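Local coordinates for protein iron transport multicopper oxidase FET3 (Saccharomyces cerevisiae, PDB 1ZPU) that oxidises ferrous to ferric iron with four copper ions, reducing dioxygen to water, for high-affinity iron uptake, and also oxidises cuprous copper, at residues F5-G10 with Y102-H107; G110-G115 with H464-L469; Y229-Q234 with T391-L396. One frame throughout, in Å; residues are numbered along the deposited sequence.

Contact 1 (F5-G10 with Y102-H107); sequences FNWTTG and YWYHSH. With CU1 (copper (I) ion), chain B; CU1 (copper (I) ion), chain C; NAG (2-acetamido-2-deoxy-beta-D-glucopyranose), chain D.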
loop_
_atom_site.group_PDB
_atom_site.type_symbol
_atom_site.label_atom_id
_atom_site.label_comp_id
_atom_site.label_asym_id
_atom_site.label_seq_id
_atom_site.Cartn_x
_atom_site.Cartn_y
_atom_site.Cartn_z
ATOM N N PHE A 5 21.097 -4.075 8.155
ATOM C CA PHE A 5 20.838 -2.709 8.590
ATOM C C PHE A 5 20.521 -2.656 10.073
ATOM O O PHE A 5 19.843 -3.529 10.605
ATOM C CB PHE A 5 19.647 -2.116 7.832
ATOM C CG PHE A 5 19.877 -1.976 6.363
ATOM C CD1 PHE A 5 19.536 -3.007 5.490
ATOM C CD2 PHE A 5 20.438 -0.817 5.839
ATOM C CE1 PHE A 5 19.767 -2.882 4.110
ATOM C CE2 PHE A 5 20.661 -0.684 4.468
ATOM C CZ PHE A 5 20.328 -1.717 3.604
ATOM N N ASN A 6 21.009 -1.624 10.741
ATOM C CA ASN A 6 20.578 -1.360 12.090
ATOM C C ASN A 6 19.879 -0.010 12.192
ATOM O O ASN A 6 20.523 1.039 12.201
ATOM C CB ASN A 6 21.716 -1.465 13.087
ATOM C CG ASN A 6 21.275 -1.087 14.480
ATOM O OD1 ASN A 6 20.129 -1.347 14.881
ATOM N ND2 ASN A 6 22.149 -0.411 15.203
ATOM N N TRP A 7 18.550 -0.049 12.269
ATOM C CA TRP A 7 17.736 1.164 12.295
ATOM C C TRP A 7 16.938 1.338 13.564
ATOM O O TRP A 7 16.262 0.415 14.018
ATOM C CB TRP A 7 16.748 1.177 11.153
ATOM C CG TRP A 7 17.336 1.169 9.813
ATOM C CD1 TRP A 7 18.591 1.535 9.464
ATOM C CD2 TRP A 7 16.664 0.815 8.611
ATOM N NE1 TRP A 7 18.755 1.405 8.113
ATOM C CE2 TRP A 7 17.582 0.960 7.566
ATOM C CE3 TRP A 7 15.366 0.377 8.317
ATOM C CZ2 TRP A 7 17.251 0.682 6.236
ATOM C CZ3 TRP A 7 15.034 0.096 6.992
ATOM C CH2 TRP A 7 15.972 0.259 5.970
ATOM N N THR A 8 16.996 2.551 14.104
ATOM C CA THR A 8 16.268 2.916 15.315
ATOM C C THR A 8 15.330 4.092 15.051
ATOM O O THR A 8 15.756 5.154 14.571
ATOM C CB THR A 8 17.231 3.284 16.456
ATOM O OG1 THR A 8 18.098 2.176 16.712
ATOM C CG2 THR A 8 16.456 3.640 17.701
ATOM N N THR A 9 14.053 3.883 15.366
ATOM C CA THR A 9 13.037 4.919 15.237
ATOM C C THR A 9 13.247 6.011 16.265
ATOM O O THR A 9 13.748 5.762 17.371
ATOM C CB THR A 9 11.613 4.383 15.449
ATOM O OG1 THR A 9 11.532 3.753 16.728
ATOM C CG2 THR A 9 11.222 3.392 14.370
ATOM N N GLY A 10 12.860 7.225 15.891
ATOM C CA GLY A 10 12.939 8.369 16.783
ATOM C C GLY A 10 12.119 9.530 16.283
ATOM O O GLY A 10 11.549 9.470 15.203
ATOM N N TYR A 102 9.828 -1.388 -5.321
ATOM C CA TYR A 102 8.993 -1.586 -4.136
ATOM C C TYR A 102 9.281 -0.503 -3.117
ATOM O O TYR A 102 10.101 0.372 -3.349
ATOM C CB TYR A 102 9.207 -2.990 -3.540
ATOM C CG TYR A 102 8.976 -4.079 -4.550
ATOM C CD1 TYR A 102 9.957 -4.404 -5.481
ATOM C CD2 TYR A 102 7.772 -4.750 -4.604
ATOM C CE1 TYR A 102 9.751 -5.364 -6.420
ATOM C CE2 TYR A 102 7.550 -5.726 -5.546
ATOM C CZ TYR A 102 8.543 -6.023 -6.456
ATOM O OH TYR A 102 8.337 -6.991 -7.405
ATOM N N TRP A 103 8.585 -0.555 -1.993
ATOM C CA TRP A 103 8.878 0.319 -0.872
ATOM C C TRP A 103 8.559 -0.346 0.460
ATOM O O TRP A 103 7.893 -1.388 0.526
ATOM C CB TRP A 103 8.149 1.662 -0.991
ATOM C CG TRP A 103 6.634 1.611 -1.006
ATOM C CD1 TRP A 103 5.854 0.951 -1.899
ATOM C CD2 TRP A 103 5.734 2.306 -0.129
ATOM N NE1 TRP A 103 4.532 1.152 -1.616
ATOM C CE2 TRP A 103 4.426 1.984 -0.536
ATOM C CE3 TRP A 103 5.907 3.158 0.964
ATOM C CZ2 TRP A 103 3.294 2.477 0.110
ATOM C CZ3 TRP A 103 4.782 3.657 1.606
ATOM C CH2 TRP A 103 3.492 3.315 1.179
ATOM N N TYR A 104 9.061 0.259 1.525
ATOM C CA TYR A 104 8.781 -0.219 2.848
ATOM C C TYR A 104 8.162 0.899 3.668
ATOM O O TYR A 104 8.512 2.066 3.509
ATOM C CB TYR A 104 10.068 -0.721 3.487
ATOM C CG TYR A 104 11.071 0.344 3.844
ATOM C CD1 TYR A 104 11.051 0.944 5.097
ATOM C CD2 TYR A 104 12.065 0.727 2.943
ATOM C CE1 TYR A 104 11.979 1.906 5.440
ATOM C CE2 TYR A 104 13.006 1.700 3.278
ATOM C CZ TYR A 104 12.957 2.285 4.533
ATOM O OH TYR A 104 13.885 3.239 4.896
ATOM N N HIS A 105 7.230 0.543 4.538
ATOM C CA HIS A 105 6.604 1.511 5.425
ATOM C C HIS A 105 6.210 0.853 6.730
ATOM O O HIS A 105 6.030 -0.364 6.783
ATOM C CB HIS A 105 5.366 2.146 4.768
ATOM C CG HIS A 105 4.319 1.163 4.333
ATOM N ND1 HIS A 105 3.360 0.660 5.191
ATOM C CD2 HIS A 105 4.061 0.611 3.122
ATOM C CE1 HIS A 105 2.572 -0.171 4.528
ATOM N NE2 HIS A 105 2.975 -0.217 3.272
ATOM N N SER A 106 6.085 1.655 7.779
ATOM C CA SER A 106 5.520 1.186 9.033
ATOM C C SER A 106 4.110 0.705 8.779
ATOM O O SER A 106 3.388 1.292 7.979
ATOM C CB SER A 106 5.497 2.325 10.050
ATOM O OG SER A 106 4.714 1.999 11.182
ATOM N N HIS A 107 3.709 -0.367 9.444
ATOM C CA HIS A 107 2.329 -0.835 9.323
ATOM C C HIS A 107 1.535 -0.650 10.628
ATOM O O HIS A 107 0.492 -1.282 10.811
ATOM C CB HIS A 107 2.286 -2.294 8.854
ATOM C CG HIS A 107 1.184 -2.576 7.881
ATOM N ND1 HIS A 107 -0.125 -2.758 8.270
ATOM C CD2 HIS A 107 1.195 -2.697 6.532
ATOM C CE1 HIS A 107 -0.871 -2.981 7.203
ATOM N NE2 HIS A 107 -0.095 -2.941 6.135
HETATM CU CU CU1 B . 2.048 -0.813 1.524
HETATM CU CU CU1 C . -0.958 -3.765 4.418
HETATM C C1 NAG D . 22.724 -1.167 16.284
HETATM C C2 NAG D . 22.843 -2.507 17.029
HETATM C C3 NAG D . 22.982 -2.407 18.572
HETATM C C4 NAG D . 23.628 -1.105 19.065
HETATM C C5 NAG D . 23.126 0.045 18.198
HETATM C C6 NAG D . 23.624 1.423 18.630
HETATM C C7 NAG D . 21.743 -4.693 16.744
HETATM C C8 NAG D . 20.544 -5.367 17.365
HETATM N N2 NAG D . 21.707 -3.352 16.692
HETATM O O3 NAG D . 23.712 -3.516 19.069
HETATM O O4 NAG D . 23.307 -0.861 20.414
HETATM O O5 NAG D . 23.584 -0.252 16.901
HETATM O O6 NAG D . 22.613 2.367 18.344
HETATM O O7 NAG D . 22.688 -5.362 16.305
#

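Contact 2 (G110-G115 with H464-L469); sequences GQYEDG and HIEWHL. With CU1 (copper (I) ion), chain E; CU1 (copper (I) ion), chain B.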
loop_
_atom_site.group_PDB
_atom_site.type_symbol
_atom_site.label_atom_id
_atom_site.label_comp_id
_atom_site.label_asym_id
_atom_site.label_seq_id
_atom_site.Cartn_x
_atom_site.Cartn_y
_atom_site.Cartn_z
ATOM N N GLY A 110 -0.821 5.437 12.082
ATOM C CA GLY A 110 -0.668 6.288 10.909
ATOM C C GLY A 110 0.800 6.551 10.707
ATOM O O GLY A 110 1.206 7.283 9.789
ATOM N N GLN A 111 1.584 5.951 11.594
ATOM C CA GLN A 111 3.029 6.027 11.601
ATOM C C GLN A 111 3.686 6.388 10.243
ATOM O O GLN A 111 4.410 7.370 10.170
ATOM C CB GLN A 111 3.553 4.709 12.161
ATOM C CG GLN A 111 4.871 4.772 12.848
ATOM C CD GLN A 111 4.867 3.966 14.135
ATOM O OE1 GLN A 111 5.481 2.901 14.225
ATOM N NE2 GLN A 111 4.155 4.469 15.136
ATOM N N TYR A 112 3.446 5.654 9.161
ATOM C CA TYR A 112 4.213 5.991 7.940
ATOM C C TYR A 112 3.979 7.391 7.347
ATOM O O TYR A 112 4.901 7.971 6.779
ATOM C CB TYR A 112 4.245 4.893 6.865
ATOM C CG TYR A 112 3.150 4.873 5.820
ATOM C CD1 TYR A 112 3.185 5.712 4.695
ATOM C CD2 TYR A 112 2.112 3.953 5.914
ATOM C CE1 TYR A 112 2.182 5.649 3.720
ATOM C CE2 TYR A 112 1.121 3.879 4.967
ATOM C CZ TYR A 112 1.153 4.716 3.874
ATOM O OH TYR A 112 0.121 4.590 2.967
ATOM N N GLU A 113 2.772 7.940 7.480
ATOM C CA GLU A 113 2.559 9.353 7.135
ATOM C C GLU A 113 3.495 10.277 7.883
ATOM O O GLU A 113 3.859 11.312 7.372
ATOM C CB GLU A 113 1.120 9.819 7.369
ATOM C CG GLU A 113 0.225 9.678 6.131
ATOM C CD GLU A 113 0.332 10.827 5.128
ATOM O OE1 GLU A 113 1.439 11.294 4.755
ATOM O OE2 GLU A 113 -0.735 11.264 4.682
ATOM N N ASP A 114 3.886 9.906 9.091
ATOM C CA ASP A 114 4.768 10.745 9.873
ATOM C C ASP A 114 6.241 10.502 9.550
ATOM O O ASP A 114 7.124 10.896 10.321
ATOM C CB ASP A 114 4.462 10.598 11.370
ATOM C CG ASP A 114 3.124 11.260 11.773
ATOM O OD1 ASP A 114 2.600 12.113 11.008
ATOM O OD2 ASP A 114 2.596 10.935 12.863
ATOM N N GLY A 115 6.507 9.848 8.416
ATOM C CA GLY A 115 7.857 9.823 7.843
ATOM C C GLY A 115 8.542 8.475 7.703
ATOM O O GLY A 115 9.562 8.374 7.002
ATOM N N HIS A 464 -5.479 1.002 1.211
ATOM C CA HIS A 464 -4.199 1.566 1.595
ATOM C C HIS A 464 -4.282 3.037 2.020
ATOM O O HIS A 464 -3.262 3.661 2.293
ATOM C CB HIS A 464 -3.183 1.377 0.485
ATOM C CG HIS A 464 -1.801 1.144 0.991
ATOM N ND1 HIS A 464 -1.044 2.140 1.571
ATOM C CD2 HIS A 464 -1.044 0.020 1.032
ATOM C CE1 HIS A 464 0.124 1.639 1.940
ATOM N NE2 HIS A 464 0.152 0.356 1.618
ATOM N N ILE A 465 -5.488 3.589 2.082
ATOM C CA ILE A 465 -5.664 4.912 2.630
ATOM C C ILE A 465 -5.645 4.749 4.127
ATOM O O ILE A 465 -6.532 4.125 4.703
ATOM C CB ILE A 465 -6.993 5.552 2.209
ATOM C CG1 ILE A 465 -6.939 5.995 0.737
ATOM C CG2 ILE A 465 -7.333 6.743 3.143
ATOM C CD1 ILE A 465 -8.294 6.365 0.151
ATOM N N GLU A 466 -4.628 5.315 4.755
ATOM C CA GLU A 466 -4.368 5.094 6.162
ATOM C C GLU A 466 -5.572 5.342 7.063
ATOM O O GLU A 466 -5.811 4.595 8.023
ATOM C CB GLU A 466 -3.174 5.938 6.573
ATOM C CG GLU A 466 -1.851 5.235 6.267
ATOM C CD GLU A 466 -1.555 4.100 7.264
ATOM O OE1 GLU A 466 -1.273 4.422 8.455
ATOM O OE2 GLU A 466 -1.612 2.903 6.853
ATOM N N TRP A 467 -6.336 6.382 6.739
ATOM C CA TRP A 467 -7.540 6.709 7.487
ATOM C C TRP A 467 -8.573 5.590 7.405
ATOM O O TRP A 467 -9.218 5.267 8.397
ATOM C CB TRP A 467 -8.125 8.026 6.990
ATOM C CG TRP A 467 -7.090 9.121 6.877
ATOM C CD1 TRP A 467 -6.686 9.754 5.733
ATOM C CD2 TRP A 467 -6.329 9.707 7.954
ATOM N NE1 TRP A 467 -5.730 10.704 6.037
ATOM C CE2 TRP A 467 -5.489 10.688 7.386
ATOM C CE3 TRP A 467 -6.284 9.495 9.338
ATOM C CZ2 TRP A 467 -4.612 11.457 8.148
ATOM C CZ3 TRP A 467 -5.412 10.251 10.101
ATOM C CH2 TRP A 467 -4.582 11.225 9.501
ATOM N N HIS A 468 -8.711 4.982 6.231
ATOM C CA HIS A 468 -9.701 3.947 6.040
ATOM C C HIS A 468 -9.284 2.625 6.698
ATOM O O HIS A 468 -10.135 1.857 7.188
ATOM C CB HIS A 468 -10.025 3.779 4.556
ATOM C CG HIS A 468 -10.578 5.018 3.916
ATOM N ND1 HIS A 468 -10.714 5.155 2.549
ATOM C CD2 HIS A 468 -11.009 6.184 4.451
ATOM C CE1 HIS A 468 -11.212 6.344 2.274
ATOM N NE2 HIS A 468 -11.397 6.988 3.409
ATOM N N LEU A 469 -7.977 2.367 6.714
ATOM C CA LEU A 469 -7.441 1.224 7.430
ATOM C C LEU A 469 -7.664 1.395 8.936
ATOM O O LEU A 469 -7.978 0.433 9.632
ATOM C CB LEU A 469 -5.969 1.054 7.111
ATOM C CG LEU A 469 -5.238 -0.154 7.695
ATOM C CD1 LEU A 469 -5.837 -1.502 7.228
ATOM C CD2 LEU A 469 -3.749 -0.030 7.355
HETATM CU CU CU1 E . -10.425 3.585 1.210
HETATM CU CU CU1 B . 2.048 -0.813 1.524
#

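Contact 3 (Y229-Q234 with T391-L396); sequences YITVAQ and THPFHL. With CU1 (copper (I) ion), chain E; CU1 (copper (I) ion), chain F.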
loop_
_atom_site.group_PDB
_atom_site.type_symbol
_atom_site.label_atom_id
_atom_site.label_comp_id
_atom_site.label_asym_id
_atom_site.label_seq_id
_atom_site.Cartn_x
_atom_site.Cartn_y
_atom_site.Cartn_z
ATOM N N TYR A 229 -2.256 8.610 -13.370
ATOM C CA TYR A 229 -3.000 8.696 -12.119
ATOM C C TYR A 229 -2.411 7.638 -11.171
ATOM O O TYR A 229 -2.555 6.446 -11.405
ATOM C CB TYR A 229 -4.494 8.466 -12.365
ATOM C CG TYR A 229 -5.382 8.576 -11.136
ATOM C CD1 TYR A 229 -5.870 9.812 -10.696
ATOM C CD2 TYR A 229 -5.729 7.440 -10.409
ATOM C CE1 TYR A 229 -6.671 9.911 -9.559
ATOM C CE2 TYR A 229 -6.528 7.525 -9.278
ATOM C CZ TYR A 229 -7.001 8.756 -8.859
ATOM O OH TYR A 229 -7.797 8.793 -7.732
ATOM N N ILE A 230 -1.724 8.070 -10.125
ATOM C CA ILE A 230 -1.059 7.154 -9.195
ATOM C C ILE A 230 -1.717 7.233 -7.823
ATOM O O ILE A 230 -1.674 8.300 -7.176
ATOM C CB ILE A 230 0.436 7.518 -9.006
ATOM C CG1 ILE A 230 1.066 7.850 -10.365
ATOM C CG2 ILE A 230 1.174 6.414 -8.311
ATOM C CD1 ILE A 230 2.550 8.135 -10.303
ATOM N N THR A 231 -2.319 6.124 -7.379
ATOM C CA THR A 231 -2.905 6.053 -6.038
ATOM C C THR A 231 -1.784 5.821 -5.050
ATOM O O THR A 231 -0.663 5.524 -5.443
ATOM C CB THR A 231 -3.941 4.888 -5.870
ATOM O OG1 THR A 231 -3.263 3.645 -5.614
ATOM C CG2 THR A 231 -4.868 4.744 -7.080
ATOM N N VAL A 232 -2.075 5.927 -3.756
ATOM C CA VAL A 232 -1.027 5.667 -2.765
ATOM C C VAL A 232 -0.624 4.213 -2.882
ATOM O O VAL A 232 -1.455 3.373 -3.218
ATOM C CB VAL A 232 -1.445 6.001 -1.343
ATOM C CG1 VAL A 232 -1.773 7.458 -1.247
ATOM C CG2 VAL A 232 -2.609 5.164 -0.905
ATOM N N ALA A 233 0.659 3.942 -2.661
ATOM C CA ALA A 233 1.193 2.587 -2.622
ATOM C C ALA A 233 1.540 2.016 -3.987
ATOM O O ALA A 233 2.269 1.046 -4.074
ATOM C CB ALA A 233 0.243 1.644 -1.875
ATOM N N GLN A 234 1.015 2.592 -5.061
ATOM C CA GLN A 234 1.392 2.059 -6.365
ATOM C C GLN A 234 2.642 2.684 -6.965
ATOM O O GLN A 234 3.036 3.782 -6.576
ATOM C CB GLN A 234 0.226 1.926 -7.366
ATOM C CG GLN A 234 -0.696 3.094 -7.622
ATOM C CD GLN A 234 -1.989 2.655 -8.369
ATOM O OE1 GLN A 234 -2.488 1.525 -8.192
ATOM N NE2 GLN A 234 -2.524 3.552 -9.216
ATOM N N THR A 391 -13.068 6.984 -4.105
ATOM C CA THR A 391 -12.096 6.079 -4.710
ATOM C C THR A 391 -11.267 5.435 -3.617
ATOM O O THR A 391 -10.863 6.114 -2.684
ATOM C CB THR A 391 -11.125 6.832 -5.609
ATOM O OG1 THR A 391 -11.830 7.357 -6.737
ATOM C CG2 THR A 391 -10.043 5.893 -6.110
ATOM N N HIS A 392 -11.005 4.134 -3.726
ATOM C CA HIS A 392 -10.151 3.451 -2.766
ATOM C C HIS A 392 -9.139 2.590 -3.491
ATOM O O HIS A 392 -9.496 1.816 -4.396
ATOM C CB HIS A 392 -10.960 2.547 -1.862
ATOM C CG HIS A 392 -12.140 3.212 -1.245
ATOM N ND1 HIS A 392 -12.146 3.649 0.060
ATOM C CD2 HIS A 392 -13.357 3.514 -1.749
ATOM C CE1 HIS A 392 -13.318 4.191 0.334
ATOM N NE2 HIS A 392 -14.072 4.118 -0.747
ATOM N N PRO A 393 -7.867 2.703 -3.099
ATOM C CA PRO A 393 -6.863 1.802 -3.617
ATOM C C PRO A 393 -6.686 0.594 -2.676
ATOM O O PRO A 393 -6.146 0.722 -1.586
ATOM C CB PRO A 393 -5.620 2.680 -3.646
ATOM C CG PRO A 393 -5.845 3.699 -2.561
ATOM C CD PRO A 393 -7.289 3.671 -2.159
ATOM N N PHE A 394 -7.168 -0.562 -3.087
ATOM C CA PHE A 394 -7.008 -1.755 -2.290
ATOM C C PHE A 394 -5.742 -2.476 -2.665
ATOM O O PHE A 394 -5.360 -2.523 -3.835
ATOM C CB PHE A 394 -8.220 -2.676 -2.409
ATOM C CG PHE A 394 -9.444 -2.120 -1.760
ATOM C CD1 PHE A 394 -10.358 -1.379 -2.493
ATOM C CD2 PHE A 394 -9.661 -2.294 -0.398
ATOM C CE1 PHE A 394 -11.479 -0.836 -1.882
ATOM C CE2 PHE A 394 -10.795 -1.752 0.213
ATOM C CZ PHE A 394 -11.704 -1.030 -0.540
ATOM N N HIS A 395 -5.091 -3.028 -1.649
ATOM C CA HIS A 395 -3.828 -3.683 -1.826
ATOM C C HIS A 395 -3.874 -5.072 -1.192
ATOM O O HIS A 395 -4.528 -5.274 -0.150
ATOM C CB HIS A 395 -2.707 -2.813 -1.264
ATOM C CG HIS A 395 -1.444 -3.564 -0.984
ATOM N ND1 HIS A 395 -0.689 -4.151 -1.977
ATOM C CD2 HIS A 395 -0.825 -3.856 0.183
ATOM C CE1 HIS A 395 0.346 -4.758 -1.435
ATOM N NE2 HIS A 395 0.288 -4.594 -0.126
ATOM N N LEU A 396 -3.192 -6.022 -1.843
ATOM C CA LEU A 396 -3.167 -7.406 -1.410
ATOM C C LEU A 396 -1.756 -7.854 -1.101
ATOM O O LEU A 396 -0.889 -7.819 -1.973
ATOM C CB LEU A 396 -3.771 -8.310 -2.485
ATOM C CG LEU A 396 -3.770 -9.835 -2.272
ATOM C CD1 LEU A 396 -4.679 -10.287 -1.113
ATOM C CD2 LEU A 396 -4.158 -10.536 -3.578
HETATM CU CU CU1 E . -10.425 3.585 1.210
HETATM CU CU CU1 F . 1.944 -4.858 1.054
#

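Contact 1 (F5-G10 with Y102-H107)
Trp7 and Tyr104 carry this contact, an aromatic pair whose side chains approach from opposite directions. The six-membered ring of Trp7 and the ring of Tyr104 are nearly parallel, with planes at 26°. They are slid so far apart that they barely overlap, and their centroids lie 5.3 Å from each other. CZ3 and CH2 of the indole do the touching: Trp7 CZ3 is 3.9 Å from Tyr104 CE1, and Trp7 CH2 is 3.8 Å from Tyr104 OH. With chi1 of Trp7 at -62°, CG stands anti to the carbonyl carbon and the indole is directed at Tyr104. Phe5 CB packs over one face of that indole, toward its rim.

Among polar links, the Tyr104 hydroxyl is hydrogen-bonded to the carbonyl oxygen of Pro34. A phenylalanine in place of Tyr104 would probably leave the Pro34 carbonyl without this partner and let the ring shift against Trp7. Further along the same segment, His105 ND1 gives a nearly straight hydrogen bond (172°) to Ser106 O at 2.9 Å. The acceptor lies in the imidazole plane, while the donor sits above the carbonyl plane. This bond helps to fix the rotation of the ring.

The metal bonds come next. On the far side of the strand, His105 NE2 binds one type 3 copper at 2.1 Å. His107 NE2 binds the other type 3 copper at 2.1 Å. On the other segment, Asn6 ND2 is joined covalently to C1 of an N-acetylglucosamine.

Strands 2-14 and 100-105 belong to different sheets of the first domain. The aromatic pair thus spans the interior of the beta sandwich of a cupredoxin domain, behind a strand that supplies the copper ligand His105, with His107 just past its end.

Contact 2 (G110-G115 with H464-L469)
His464 meets Tyr112 just where the third cupredoxin domain delivers its His-Cys-His copper motif, His462 to His464. His464 NE2 binds a type 3 copper at 2.2 Å, a site completed by His62 and His105. The phenol of Tyr112 reaches the edge of this imidazole, near its plane, and Tyr112 OH is 3.1 Å from His464 CE1. The two rings meet rim to rim with planes at 60°. The Tyr112 hydroxyl is hydrogen-bonded to the carbonyl oxygen of Gly196, in the second domain.

Ile465 is the N-cap residue of the short helix that follows. Its CG2 sits over the centre of one face of the His468 ring.

Glu466 makes the broadest contact with the first-domain loop 110-115. Its chain bends at chi2 (-75°) and lies against the phenol, with Glu466 CG 3.5 Å from Tyr112 CE2. The carboxylate is turned 52° from the tyrosine ring. Its OE1 comes up to Gly110 CA.

His468 ND1 binds the type 1 copper at 2.1 Å, with His392 and Cys463 as the other ligands. One turn of helix is closed by the hydrogen bond from Leu469 N to Ile465 O, at 3.0 Å.

Contact 3 (Y229-Q234 with T391-L396)
Tyr229 OH is gripped by two hydrogen bonds, with Asp257 OD1 and with Ser200 OG, while the same oxygen also touches a methyl group of the other segment. Thr391 CG2 lies 4.0 Å from Tyr229 OH, the two side chains coming from opposite directions. Tyr229 holds CG anti to its own backbone nitrogen (chi1 -178°), which carries the phenol out toward Thr391.

Pro393 takes the largest share of the contact. Its ring and the Thr231 side chain lie alongside each other, running opposite ways, with Pro393 CB 3.6 Å from Thr231 CB. Beyond it, Val232 crosses the proline at an angle, and Val232 CG2 sits 3.9 Å from Pro393 CG. The Thr231 hydroxyl also lies against Pro393 CB, but its hydrogen bond runs back to Val232 O at 3.0 Å. The donor stands above the plane of that carbonyl.

Residues Thr231 to Gln234 form a type II beta turn, with Ala233 in a left-handed backbone conformation. The turn ends strand 228-230 of the second cupredoxin domain and packs on strand 392-396 of the third. It thus belongs to the interface between two of the three domains of the multicopper oxidase fold.

The segment 391-396 serves two different copper sites. His392 and Phe394 point away from the turn, whereas Pro393 and His395 point toward it. His392 ND1 binds the type 1 copper at 2.1 Å. His395 NE2 binds the type 2 copper at 2.0 Å together with His60, while the His395 ring stacks on that of His62 and its ND1 is hydrogen-bonded to the Asp437 carbonyl oxygen.

In the fold
Contact 1 lies within the first cupredoxin domain, contact 2 joins the first to the third, and contact 3 joins the second to the third. The centres of contacts 1 and 2 lie about 14 Å apart, those of contacts 2 and 3 about 13 Å, and those of contacts 1 and 3 about 21 Å. Along the chain, contact 1 closes before contact 2 opens, and contact 3 is nested inside the loop that contact 2 closes. Contacts 1 and 2 share a type 3 copper; contacts 2 and 3 share the type 1 copper. The type 2 and type 3 coppers are thus held between the first and third domains, the type 1 copper within the third.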